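Local coordinates for RILP-like protein 2 (Mus musculus, PDB 4KP3) that takes part in cellular protein transport, including transport away from primary cilia, and helps to shape neurons by promoting dendritic spines, at residues 40-43 and 44-48; 63-66 and 67-71; 80-83 and 84-88. All coordinates share one frame; numbering follows the deposited sequence. Where two conformers were deposited one is given.

Interaction 1 of 3, residues 40-43 and 44-48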
ATOM      1  N   ILE E  40       5.826 -10.006  -0.904  1.00 32.50           N
ATOM      2  CA  ILE E  40       5.561  -8.571  -0.889  1.00 29.04           C
ATOM      3  C   ILE E  40       4.562  -8.222   0.209  1.00 26.35           C
ATOM      4  O   ILE E  40       4.714  -7.219   0.909  1.00 36.25           O
ATOM      5  CB  ILE E  40       4.999  -8.094  -2.250  1.00 33.46           C
ATOM      6  CG1 ILE E  40       6.035  -8.288  -3.358  1.00 36.00           C
ATOM      7  CG2 ILE E  40       4.573  -6.630  -2.189  1.00 30.07           C
ATOM      8  CD1 ILE E  40       5.500  -7.998  -4.757  1.00 27.03           C
ATOM      9  N   SER E  41       3.546  -9.064   0.358  1.00 26.48           N
ATOM     10  CA  SER E  41       2.505  -8.851   1.356  1.00 36.02           C
ATOM     11  C   SER E  41       3.063  -8.809   2.773  1.00 37.30           C
ATOM     12  O   SER E  41       2.643  -7.985   3.589  1.00 32.35           O
ATOM     13  CB  SER E  41       1.448  -9.949   1.261  1.00 38.06           C
ATOM     14  OG  SER E  41       0.909 -10.029  -0.046  1.00 40.86           O
ATOM     15  N   TYR E  42       4.005  -9.702   3.068  1.00 33.16           N
ATOM     16  CA  TYR E  42       4.575  -9.748   4.406  1.00 38.92           C
ATOM     17  C   TYR E  42       5.337  -8.474   4.751  1.00 39.00           C
ATOM     18  O   TYR E  42       5.136  -7.901   5.823  1.00 36.49           O
ATOM     19  CB  TYR E  42       5.480 -10.968   4.607  1.00 48.81           C
ATOM     20  CG  TYR E  42       6.201 -10.927   5.933  1.00 54.71           C
ATOM     21  CD1 TYR E  42       5.495 -10.973   7.129  1.00 53.39           C
ATOM     22  CD2 TYR E  42       7.583 -10.825   5.992  1.00 65.41           C
ATOM     23  CE1 TYR E  42       6.145 -10.921   8.348  1.00 63.69           C
ATOM     24  CE2 TYR E  42       8.246 -10.779   7.208  1.00 67.89           C
ATOM     25  CZ  TYR E  42       7.522 -10.827   8.382  1.00 68.66           C
ATOM     26  OH  TYR E  42       8.177 -10.780   9.592  1.00 73.31           O
ATOM     27  N   VAL E  43       6.202  -8.023   3.850  1.00 34.74           N
ATOM     28  CA  VAL E  43       7.021  -6.857   4.164  1.00 40.98           C
ATOM     29  C   VAL E  43       6.214  -5.555   4.155  1.00 36.79           C
ATOM     30  O   VAL E  43       6.504  -4.641   4.925  1.00 39.85           O
ATOM     31  CB  VAL E  43       8.302  -6.766   3.299  1.00 39.72           C
ATOM     32  CG1 VAL E  43       8.513  -8.052   2.521  1.00 36.11           C
ATOM     33  CG2 VAL E  43       8.254  -5.567   2.382  1.00 38.85           C
ATOM     34  N   VAL E  44       5.191  -5.481   3.310  1.00 32.36           N
ATOM     35  CA  VAL E  44       4.283  -4.341   3.344  1.00 32.29           C
ATOM     36  C   VAL E  44       3.509  -4.361   4.663  1.00 39.20           C
ATOM     37  O   VAL E  44       3.300  -3.319   5.287  1.00 44.66           O
ATOM     38  CB  VAL E  44       3.326  -4.325   2.123  1.00 42.45           C
ATOM     39  CG1 VAL E  44       2.129  -3.429   2.376  1.00 39.81           C
ATOM     40  CG2 VAL E  44       4.069  -3.881   0.872  1.00 30.54           C
ATOM     41  N   GLY E  45       3.110  -5.557   5.091  1.00 34.08           N
ATOM     42  CA  GLY E  45       2.465  -5.739   6.382  1.00 30.34           C
ATOM     43  C   GLY E  45       3.296  -5.234   7.552  1.00 31.92           C
ATOM     44  O   GLY E  45       2.776  -4.560   8.440  1.00 37.20           O
ATOM     45  N   ARG E  46       4.589  -5.554   7.548  1.00 32.77           N
ATOM     46  CA  ARG E  46       5.498  -5.099   8.599  1.00 38.38           C
ATOM     47  C   ARG E  46       5.570  -3.583   8.651  1.00 37.89           C
ATOM     48  O   ARG E  46       5.519  -2.976   9.721  1.00 36.95           O
ATOM     49  CB  ARG E  46       6.913  -5.646   8.376  1.00 39.08           C
ATOM     50  CG  ARG E  46       7.089  -7.121   8.653  1.00 55.02           C
ATOM     51  CD  ARG E  46       8.567  -7.468   8.787  1.00 75.57           C
ATOM     52  NE  ARG E  46       9.383  -6.841   7.747  1.00 82.61           N
ATOM     53  CZ  ARG E  46      10.400  -7.434   7.129  1.00 81.59           C
ATOM     54  NH1 ARG E  46      10.732  -8.682   7.439  1.00 86.22           N
ATOM     55  NH2 ARG E  46      11.084  -6.782   6.199  1.00 70.02           N
ATOM     56  N   GLU E  47       5.703  -2.971   7.484  1.00 40.85           N
ATOM     57  CA  GLU E  47       5.845  -1.526   7.416  1.00 41.78           C
ATOM     58  C   GLU E  47       4.564  -0.822   7.846  1.00 40.32           C
ATOM     59  O   GLU E  47       4.616   0.202   8.526  1.00 44.18           O
ATOM     60  CB  GLU E  47       6.310  -1.107   6.028  1.00 30.02           C
ATOM     61  CG  GLU E  47       7.690  -1.656   5.719  1.00 42.89           C
ATOM     62  CD  GLU E  47       8.237  -1.188   4.392  1.00 56.31           C
ATOM     63  OE1 GLU E  47       7.755  -0.162   3.872  1.00 56.62           O
ATOM     64  OE2 GLU E  47       9.158  -1.851   3.871  1.00 66.81           O
ATOM     65  N   LEU E  48       3.420  -1.390   7.479  1.00 34.34           N
ATOM     66  CA  LEU E  48       2.134  -0.872   7.940  1.00 41.21           C
ATOM     67  C   LEU E  48       1.995  -1.015   9.453  1.00 45.23           C
ATOM     68  O   LEU E  48       1.563  -0.085  10.133  1.00 48.33           O
ATOM     69  CB  LEU E  48       0.976  -1.586   7.238  1.00 29.06           C
ATOM     70  CG  LEU E  48       0.656  -1.138   5.814  1.00 35.15           C
ATOM     71  CD1 LEU E  48      -0.160  -2.197   5.097  1.00 26.67           C
ATOM     72  CD2 LEU E  48      -0.088   0.191   5.833  1.00 26.90           C
TER
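Y42 and R46 meet one turn apart on helix 34-49 of the RH1 domain, a helix packed against helix 55-100 of its own chain and against a second copy of the protein. The backbone evidence is a run of i to i+4 alpha-helical hydrogen bonds: V44 N to I40 O at 3.0 Å, G45 N to S41 O at 2.9 Å, then R46 N to Y42 O and E47 N to V43 O.

The aromatic contact is a CH-pi interaction. R46 CG stands over one face of the Y42 ring, displaced toward the rim, 4.0 Å from the centroid and 23° off the normal, while R46 CD lies 3.4 Å from Y42 OH. The guanidinium does not stack on the ring, since the two planes are 73° apart; the bend at chi3 (-45°) instead carries R46 NH1 to 3.3 Å from Y42 CE2 and lays one guanidinium face over V43 CA.

Charged ends find their mates outside this turn: R46 NH2 forms a salt bridge with E20 OE1, and E47 OE2 one with K63 of the second subunit.

One apolar pair lies within this turn: I40 and V44 run alongside each other, I40 CG2 to V44 CG2 at 4.1 Å, and both reach helix 55-100. E47 lies beside V43, the methylene E47 CG 3.3 Å from the carbonyl oxygen V43 O.

Interaction 2 of 3, residues 63-66 and 67-71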
ATOM      1  N   LYS E  63      -7.127  -1.626   2.710  1.00 26.57           N
ATOM      2  CA  LYS E  63      -7.206  -1.197   1.321  1.00 32.25           C
ATOM      3  C   LYS E  63      -6.048  -1.826   0.536  1.00 37.47           C
ATOM      4  O   LYS E  63      -6.231  -2.319  -0.578  1.00 38.99           O
ATOM      5  CB  LYS E  63      -7.177   0.332   1.243  1.00 37.26           C
ATOM      6  CG  LYS E  63      -7.589   0.900  -0.093  1.00 50.72           C
ATOM      7  CD  LYS E  63      -8.196   2.290   0.061  1.00 57.27           C
ATOM      8  CE  LYS E  63      -9.401   2.260   0.990  1.00 58.91           C
ATOM      9  NZ  LYS E  63     -10.078   3.585   1.090  1.00 60.54           N
ATOM     10  N   ILE E  64      -4.864  -1.827   1.142  1.00 33.08           N
ATOM     11  CA  ILE E  64      -3.699  -2.497   0.569  1.00 30.05           C
ATOM     12  C   ILE E  64      -3.896  -4.016   0.498  1.00 32.34           C
ATOM     13  O   ILE E  64      -3.438  -4.657  -0.448  1.00 33.44           O
ATOM     14  CB  ILE E  64      -2.408  -2.145   1.347  1.00 35.35           C
ATOM     15  CG1 ILE E  64      -2.105  -0.654   1.206  1.00 35.56           C
ATOM     16  CG2 ILE E  64      -1.218  -2.958   0.852  1.00 23.38           C
ATOM     17  CD1 ILE E  64      -1.012  -0.172   2.131  1.00 48.14           C
ATOM     18  N   VAL E  65      -4.584  -4.591   1.485  1.00 30.56           N
ATOM     19  CA  VAL E  65      -4.924  -6.012   1.424  1.00 29.37           C
ATOM     20  C   VAL E  65      -5.711  -6.311   0.143  1.00 30.43           C
ATOM     21  O   VAL E  65      -5.408  -7.266  -0.577  1.00 28.34           O
ATOM     22  CB  VAL E  65      -5.731  -6.485   2.665  1.00 33.90           C
ATOM     23  CG1 VAL E  65      -6.324  -7.865   2.426  1.00 24.12           C
ATOM     24  CG2 VAL E  65      -4.857  -6.494   3.915  1.00 25.92           C
ATOM     25  N   ARG E  66      -6.703  -5.473  -0.148  1.00 31.03           N
ATOM     26  CA  ARG E  66      -7.527  -5.640  -1.343  0.55 26.18           C
ATOM     27  C   ARG E  66      -6.688  -5.544  -2.620  1.00 29.41           C
ATOM     28  O   ARG E  66      -6.857  -6.340  -3.543  1.00 28.19           O
ATOM     29  CB  ARG E  66      -8.655  -4.604  -1.367  0.55 25.20           C
ATOM     30  CG  ARG E  66      -9.588  -4.705  -2.568  0.55 28.55           C
ATOM     31  CD  ARG E  66     -10.381  -6.008  -2.573  0.55 31.23           C
ATOM     32  NE  ARG E  66     -11.107  -6.221  -1.323  0.55 32.23           N
ATOM     33  CZ  ARG E  66     -12.307  -5.716  -1.057  0.55 34.20           C
ATOM     34  NH1 ARG E  66     -12.924  -4.958  -1.954  0.55 31.33           N
ATOM     35  NH2 ARG E  66     -12.889  -5.964   0.109  0.55 26.13           N
ATOM     36  N   VAL E  67      -5.786  -4.567  -2.671  1.00 21.96           N
ATOM     37  CA  VAL E  67      -4.905  -4.418  -3.826  1.00 21.90           C
ATOM     38  C   VAL E  67      -4.038  -5.663  -4.031  1.00 29.89           C
ATOM     39  O   VAL E  67      -3.907  -6.153  -5.151  1.00 28.91           O
ATOM     40  CB  VAL E  67      -4.019  -3.149  -3.714  1.00 30.87           C
ATOM     41  CG1 VAL E  67      -2.859  -3.200  -4.701  1.00 26.48           C
ATOM     42  CG2 VAL E  67      -4.854  -1.895  -3.945  1.00 31.48           C
ATOM     43  N   MET E  68      -3.461  -6.180  -2.948  1.00 28.28           N
ATOM     44  CA  MET E  68      -2.620  -7.371  -3.026  1.00 27.85           C
ATOM     45  C   MET E  68      -3.434  -8.603  -3.424  1.00 30.21           C
ATOM     46  O   MET E  68      -2.957  -9.449  -4.182  1.00 25.77           O
ATOM     47  CB  MET E  68      -1.881  -7.613  -1.702  1.00 22.92           C
ATOM     48  CG  MET E  68      -0.923  -6.503  -1.310  1.00 23.22           C
ATOM     49  SD  MET E  68       0.350  -6.231  -2.555  1.00 36.43           S
ATOM     50  CE  MET E  68       1.121  -7.841  -2.636  1.00 39.40           C
ATOM     51  N   GLU E  69      -4.658  -8.697  -2.907  1.00 28.39           N
ATOM     52  CA  GLU E  69      -5.599  -9.741  -3.316  1.00 26.05           C
ATOM     53  C   GLU E  69      -5.836  -9.735  -4.829  1.00 35.14           C
ATOM     54  O   GLU E  69      -5.825 -10.789  -5.478  1.00 33.57           O
ATOM     55  CB  GLU E  69      -6.935  -9.587  -2.574  1.00 23.69           C
ATOM     56  CG  GLU E  69      -6.917 -10.088  -1.133  1.00 30.92           C
ATOM     57  CD  GLU E  69      -8.198  -9.783  -0.373  1.00 34.48           C
ATOM     58  OE1 GLU E  69      -8.960  -8.893  -0.803  1.00 32.85           O
ATOM     59  OE2 GLU E  69      -8.439 -10.434   0.664  1.00 41.80           O
ATOM     60  N   MET E  70      -6.042  -8.544  -5.387  1.00 26.85           N
ATOM     61  CA  MET E  70      -6.289  -8.412  -6.821  1.00 27.71           C
ATOM     62  C   MET E  70      -5.041  -8.788  -7.596  1.00 29.36           C
ATOM     63  O   MET E  70      -5.121  -9.431  -8.644  1.00 28.59           O
ATOM     64  CB  MET E  70      -6.754  -6.995  -7.174  1.00 31.42           C
ATOM     65  CG  MET E  70      -8.119  -6.665  -6.588  1.00 39.30           C
ATOM     66  SD  MET E  70      -8.729  -5.026  -6.997  1.00 53.75           S
ATOM     67  CE  MET E  70      -7.360  -4.023  -6.466  1.00 38.18           C
ATOM     68  N   LEU E  71      -3.889  -8.401  -7.058  1.00 30.09           N
ATOM     69  CA  LEU E  71      -2.605  -8.758  -7.644  1.00 24.31           C
ATOM     70  C   LEU E  71      -2.412 -10.272  -7.635  1.00 25.73           C
ATOM     71  O   LEU E  71      -2.021 -10.849  -8.648  1.00 33.06           O
ATOM     72  CB  LEU E  71      -1.467  -8.071  -6.887  1.00 31.62           C
ATOM     73  CG  LEU E  71      -0.067  -8.242  -7.474  1.00 33.04           C
ATOM     74  CD1 LEU E  71      -0.000  -7.589  -8.826  1.00 33.30           C
ATOM     75  CD2 LEU E  71       0.982  -7.644  -6.557  1.00 37.79           C
TER
HETATM   76  O   HOH W   1     -10.346  -7.614   1.178  1.00 28.63           O
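R66 and E69, three residues apart, form a long salt bridge, R66 NE to E69 OE1 at 3.5 Å, reinforced by a water that accepts from R66 NE at 3.0 Å and donates to E69 OE1 at 2.7 Å. Guanidinium and carboxylate are nearly coplanar (12° between planes), and OE1 sits at the guanidinium edge; R66 is modelled in two conformers, so the bridge, described for one of them, is tentative. R66 NH1 also hydrogen-bonds L25 O of the second subunit, and E69 OE2 a polar side chain on the chain of another protein. Losing the carboxylate to an alanine here would probably leave R66 NE without its anion, the water with one anchor fewer, and that neighbouring polar group without its mate.

Beneath lies the regular i to i+4 bonding of helix 55-100, the long helix of the RH1 domain, including E69 N to V65 O at 2.8 Å and M68 N to I64 O. Side-chain packing follows the same spacing: I64 CG2 lies alongside M68 CG at 4.2 Å, the apolar pair here, while the V65 methyl CG1 comes to 3.8 Å from the carboxylate oxygen E69 OE2. I64 also packs on I64 of the second subunit. M70, bent at chi3 (-54°), curls its CE back to 3.8 Å from R66 O.

Interaction 3 of 3, residues 80-83 and 84-88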
ATOM      1  N   LEU E  80      -2.000 -20.051 -14.367  1.00 30.76           N
ATOM      2  CA  LEU E  80      -2.790 -21.258 -14.611  1.00 31.79           C
ATOM      3  C   LEU E  80      -3.267 -21.363 -16.065  1.00 40.01           C
ATOM      4  O   LEU E  80      -3.127 -22.412 -16.696  1.00 41.38           O
ATOM      5  CB  LEU E  80      -3.976 -21.341 -13.649  1.00 37.52           C
ATOM      6  CG  LEU E  80      -3.651 -21.551 -12.167  1.00 44.41           C
ATOM      7  CD1 LEU E  80      -4.922 -21.751 -11.356  1.00 43.23           C
ATOM      8  CD2 LEU E  80      -2.701 -22.726 -11.971  1.00 38.29           C
ATOM      9  N   ALA E  81      -3.821 -20.278 -16.600  1.00 31.71           N
ATOM     10  CA  ALA E  81      -4.306 -20.283 -17.978  1.00 32.58           C
ATOM     11  C   ALA E  81      -3.176 -20.547 -18.979  1.00 36.45           C
ATOM     12  O   ALA E  81      -3.320 -21.375 -19.878  1.00 40.74           O
ATOM     13  CB  ALA E  81      -5.036 -18.983 -18.307  1.00 32.58           C
ATOM     14  N   VAL E  82      -2.053 -19.853 -18.812  1.00 36.96           N
ATOM     15  CA  VAL E  82      -0.897 -20.056 -19.684  1.00 35.71           C
ATOM     16  C   VAL E  82      -0.396 -21.496 -19.615  1.00 38.84           C
ATOM     17  O   VAL E  82      -0.099 -22.102 -20.643  1.00 48.88           O
ATOM     18  CB  VAL E  82       0.258 -19.076 -19.362  1.00 39.65           C
ATOM     19  CG1 VAL E  82       1.572 -19.571 -19.948  1.00 33.84           C
ATOM     20  CG2 VAL E  82      -0.059 -17.685 -19.893  1.00 36.88           C
ATOM     21  N   GLU E  83      -0.335 -22.053 -18.411  1.00 40.88           N
ATOM     22  CA  GLU E  83       0.149 -23.421 -18.234  1.00 47.70           C
ATOM     23  C   GLU E  83      -0.750 -24.467 -18.905  1.00 46.45           C
ATOM     24  O   GLU E  83      -0.254 -25.381 -19.570  1.00 45.38           O
ATOM     25  CB  GLU E  83       0.332 -23.752 -16.753  1.00 56.49           C
ATOM     26  CG  GLU E  83       0.915 -25.132 -16.514  1.00 72.13           C
ATOM     27  CD  GLU E  83       2.194 -25.361 -17.300  1.00 86.53           C
ATOM     28  OE1 GLU E  83       2.234 -26.305 -18.117  1.00 89.20           O
ATOM     29  OE2 GLU E  83       3.161 -24.596 -17.099  1.00 91.98           O
ATOM     30  N   GLU E  84      -2.063 -24.331 -18.733  1.00 41.84           N
ATOM     31  CA  GLU E  84      -3.006 -25.279 -19.325  1.00 40.87           C
ATOM     32  C   GLU E  84      -2.988 -25.202 -20.847  1.00 41.89           C
ATOM     33  O   GLU E  84      -3.002 -26.230 -21.530  1.00 39.23           O
ATOM     34  CB  GLU E  84      -4.429 -25.066 -18.792  1.00 44.80           C
ATOM     35  CG  GLU E  84      -5.506 -25.813 -19.578  1.00 60.06           C
ATOM     36  CD  GLU E  84      -5.318 -27.331 -19.574  1.00 73.80           C
ATOM     37  OE1 GLU E  84      -4.904 -27.884 -18.534  1.00 76.57           O
ATOM     38  OE2 GLU E  84      -5.589 -27.973 -20.613  1.00 76.29           O
ATOM     39  N   LEU E  85      -2.937 -23.984 -21.376  1.00 42.25           N
ATOM     40  CA  LEU E  85      -2.868 -23.804 -22.820  1.00 40.62           C
ATOM     41  C   LEU E  85      -1.562 -24.357 -23.394  1.00 43.36           C
ATOM     42  O   LEU E  85      -1.548 -24.869 -24.512  1.00 48.23           O
ATOM     43  CB  LEU E  85      -3.085 -22.337 -23.212  1.00 40.50           C
ATOM     44  CG  LEU E  85      -4.555 -21.929 -23.358  1.00 43.61           C
ATOM     45  CD1 LEU E  85      -4.714 -20.422 -23.499  1.00 44.48           C
ATOM     46  CD2 LEU E  85      -5.200 -22.645 -24.541  1.00 40.36           C
ATOM     47  N   ARG E  86      -0.477 -24.279 -22.626  1.00 41.30           N
ATOM     48  CA  ARG E  86       0.813 -24.806 -23.084  1.00 45.19           C
ATOM     49  C   ARG E  86       0.790 -26.319 -23.277  1.00 43.53           C
ATOM     50  O   ARG E  86       1.252 -26.819 -24.302  1.00 50.92           O
ATOM     51  CB  ARG E  86       1.958 -24.397 -22.148  1.00 53.91           C
ATOM     52  CG  ARG E  86       2.325 -22.927 -22.260  1.00 69.94           C
ATOM     53  CD  ARG E  86       3.823 -22.701 -22.321  1.00 81.57           C
ATOM     54  NE  ARG E  86       4.134 -21.423 -22.960  1.00 87.63           N
ATOM     55  CZ  ARG E  86       4.475 -20.316 -22.309  1.00 90.45           C
ATOM     56  NH1 ARG E  86       4.570 -20.323 -20.986  1.00 89.39           N
ATOM     57  NH2 ARG E  86       4.733 -19.203 -22.984  1.00 89.57           N
ATOM     58  N   MET E  87       0.250 -27.039 -22.297  1.00 41.21           N
ATOM     59  CA  MET E  87       0.100 -28.490 -22.403  1.00 45.15           C
ATOM     60  C   MET E  87      -0.739 -28.866 -23.615  1.00 44.51           C
ATOM     61  O   MET E  87      -0.335 -29.685 -24.441  1.00 47.87           O
ATOM     62  CB  MET E  87      -0.572 -29.052 -21.154  1.00 50.67           C
ATOM     63  CG  MET E  87       0.306 -29.108 -19.923  1.00 60.63           C
ATOM     64  SD  MET E  87      -0.491 -30.076 -18.625  1.00 73.73           S
ATOM     65  CE  MET E  87      -2.113 -29.328 -18.640  1.00 91.69           C
ATOM     66  N   GLU E  88      -1.915 -28.257 -23.701  1.00 42.54           N
ATOM     67  CA  GLU E  88      -2.851 -28.517 -24.785  1.00 45.01           C
ATOM     68  C   GLU E  88      -2.185 -28.293 -26.133  1.00 44.48           C
ATOM     69  O   GLU E  88      -2.305 -29.113 -27.043  1.00 47.80           O
ATOM     70  CB  GLU E  88      -4.042 -27.581 -24.652  1.00 51.51           C
ATOM     71  CG  GLU E  88      -5.377 -28.244 -24.814  1.00 60.96           C
ATOM     72  CD  GLU E  88      -6.502 -27.244 -24.743  1.00 72.80           C
ATOM     73  OE1 GLU E  88      -7.379 -27.280 -25.632  1.00 80.09           O
ATOM     74  OE2 GLU E  88      -6.503 -26.417 -23.804  1.00 69.31           O
TER
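E84 opens the second half of this turn-to-turn contact on helix 55-100, its N donating to L80 O at 3.0 Å. The stretch lies where the helix runs beside its copy in the second subunit: A81 and V82 pack on V82 of that subunit, and further along R86 meets its L85 and E88 its R89. Partners of nearly equal number along the helix are consistent with a parallel coiled coil.

L85 comes next, its N bonded to A81 O at 3.0 Å. Its side chain rises past that same oxygen, through CB and CG, and is the buried member of an otherwise largely solvent-facing group; it packs on R89 of the second subunit.

R86 follows and makes the closest side-chain contact. Its N donates to V82 O with an angle of 143° at the hydrogen, the least straight of the four backbone bonds between the segments. With chi1 at -72°, CG lies anti to the carbonyl carbon and beside the backbone N, which sets R86 CG 3.0 Å from V82 O. The chain then runs alongside V82, so that V82 CG1 lies over one face of the guanidinium, 3.3 Å from R86 NH1. The guanidinium thus meets an apolar methyl here, not a carboxylate: E83 OE2 is 5.9 Å from R86 NH1, too far for a salt bridge.

M87 N bonds E83 O at 3.2 Å. The two side chains cross at about a right angle, and the methionine touches with its methylene, M87 CG lying 3.9 Å from E83 OE1.

E88 OE1 forms a salt bridge with R89 of the second subunit, while E88 N continues the helical bonding to E84 O at 3.2 Å.

The three contacts come in series along the chain, all within the RH1 domain. Interaction 1 belongs to helix 34-49, interactions 2 and 3 to helix 55-100. Interactions 1 and 2 are neighbours, their centres 12 Å apart, because the two helices pack together: L48 CD1 meets I64 CD1 at 3.7 Å, and S41 OG meets M68 CE at 3.4 Å. Interaction 3 lies across the chain's centre, 26 Å from interaction 2 and 32 Å from interaction 1, measured between centres. All three touch the second subunit. In one portion each subunit therefore contributes two packed helices, and the chain of another protein also makes contact there; further along, the long helix has its copy in the second subunit as partner.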